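Local coordinates for uncharacterized protein AF_0941 (Archaeoglobus fulgidus, PDB 1YOZ), which is of unknown function, an all-helical archaeal protein of the AF0941-like family whose assembly contains two chains, at residues P99-I102 with N103-L107. Numbering follows the deposited sequence.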
# COMPACT_ATOMS: atom_id res chain seq x y z
N PRO B 99 6.64 2.16 -20.10
CA PRO B 99 5.28 1.64 -19.97
C PRO B 99 5.16 0.14 -20.24
O PRO B 99 4.40 -0.56 -19.53
CB PRO B 99 4.49 2.44 -21.02
CG PRO B 99 5.20 3.83 -21.01
CD PRO B 99 6.68 3.47 -20.80
N GLU B 100 5.90 -0.35 -21.22
CA GLU B 100 5.89 -1.79 -21.52
C GLU B 100 6.41 -2.59 -20.34
O GLU B 100 5.99 -3.72 -20.12
CB GLU B 100 6.70 -2.11 -22.79
CG GLU B 100 6.34 -1.30 -24.02
CD GLU B 100 6.67 0.21 -23.91
OE1 GLU B 100 7.74 0.58 -23.35
OE2 GLU B 100 5.83 1.04 -24.37
N VAL B 101 7.37 -2.04 -19.59
CA VAL B 101 7.96 -2.80 -18.47
C VAL B 101 6.92 -2.90 -17.31
O VAL B 101 6.67 -3.97 -16.77
CB VAL B 101 9.37 -2.26 -18.05
CG1 VAL B 101 9.85 -2.88 -16.67
CG2 VAL B 101 10.36 -2.60 -19.14
N ILE B 102 6.28 -1.78 -17.00
CA ILE B 102 5.13 -1.77 -16.08
C ILE B 102 4.14 -2.86 -16.45
O ILE B 102 3.78 -3.67 -15.60
CB ILE B 102 4.47 -0.38 -16.00
CG1 ILE B 102 5.50 0.63 -15.49
CG2 ILE B 102 3.19 -0.38 -15.09
CD1 ILE B 102 5.01 2.03 -15.38
N ASN B 103 3.70 -2.88 -17.72
CA ASN B 103 2.78 -3.93 -18.18
C ASN B 103 3.32 -5.33 -17.94
O ASN B 103 2.57 -6.19 -17.51
CB ASN B 103 2.32 -3.75 -19.65
CG ASN B 103 1.75 -2.37 -19.91
OD1 ASN B 103 1.39 -1.66 -18.98
ND2 ASN B 103 1.67 -1.97 -21.18
N GLU B 104 4.60 -5.56 -18.24
CA GLU B 104 5.14 -6.93 -18.11
C GLU B 104 5.25 -7.37 -16.65
O GLU B 104 5.13 -8.54 -16.37
CB GLU B 104 6.51 -7.07 -18.76
CG GLU B 104 6.50 -7.14 -20.28
CD GLU B 104 7.75 -6.53 -20.89
OE1 GLU B 104 8.83 -6.57 -20.24
OE2 GLU B 104 7.66 -6.00 -22.04
N ILE B 105 5.54 -6.44 -15.74
CA ILE B 105 5.60 -6.76 -14.27
C ILE B 105 4.19 -7.16 -13.79
O ILE B 105 4.01 -8.20 -13.16
CB ILE B 105 6.14 -5.56 -13.46
CG1 ILE B 105 7.62 -5.27 -13.79
CG2 ILE B 105 6.06 -5.81 -11.98
CD1 ILE B 105 8.09 -3.86 -13.33
N ALA B 106 3.18 -6.36 -14.14
CA ALA B 106 1.77 -6.65 -13.74
C ALA B 106 1.38 -8.01 -14.23
O ALA B 106 0.80 -8.84 -13.50
CB ALA B 106 0.81 -5.62 -14.31
N LEU B 107 1.68 -8.23 -15.51
CA LEU B 107 1.36 -9.47 -16.16
C LEU B 107 2.09 -10.64 -15.50
O LEU B 107 1.52 -11.72 -15.32
CB LEU B 107 1.67 -9.37 -17.68
CG LEU B 107 0.57 -8.73 -18.57
CD1 LEU B 107 1.08 -8.59 -20.04
CD2 LEU B 107 -0.75 -9.48 -18.50
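Val101 and Ile105 meet one turn apart on the first two turns of the C-terminal alpha-helix, 99-113, in this all-helical fold. From CB outward, Ile105 runs back along the helix, starting with CB 3.7 Å from both Val101 O and Ile102 O, two carbonyls of the preceding turn. CG1 then doubles back toward the N-terminal end of the helix, because it lies beside the backbone N and anti to the carbonyl carbon (chi1 -67°), and comes within 3.4 Å of Val101 O. CD1 at the tip reaches past that oxygen to touch Val101 CG1 at 3.9 Å, the two side chains crossing at a slant. Val101 offers this methyl because CG1 is the branch anti to its own backbone N (chi1 168°). The same carbonyl oxygen accepts the backbone N-H of Ile105, with Ile105 N 2.9 Å from Val101 O, so Ile105 is tied to Val101 through both main chain and side chain. Further i to i+4 backbone hydrogen bonds join Asn103 N to Pro99 O, Glu104 N to Glu100 O and Ala106 N to Ile102 O. Buried Ile105 also packs on Phe36 and Phe39 of helix 32-51, on Val71 of helix 57-73 and on Leu75 of helix 75-88; Ile102 and Ala106 join it on Val71, which seats this face of the helix against helices 32-51, 57-73 and 75-88.

Glu104 and Asn103 lie on the exposed part of the helix surface. Glu104 bends at chi2 and lays its carboxylate back along the previous turn, yet the two carboxylates, probably both charged, stay apart, with Glu100 OE1 6.7 Å from Glu104 OE2. Asn103 likewise folds its amide back over the first turn, bringing CG to 3.2 Å from Pro99 O.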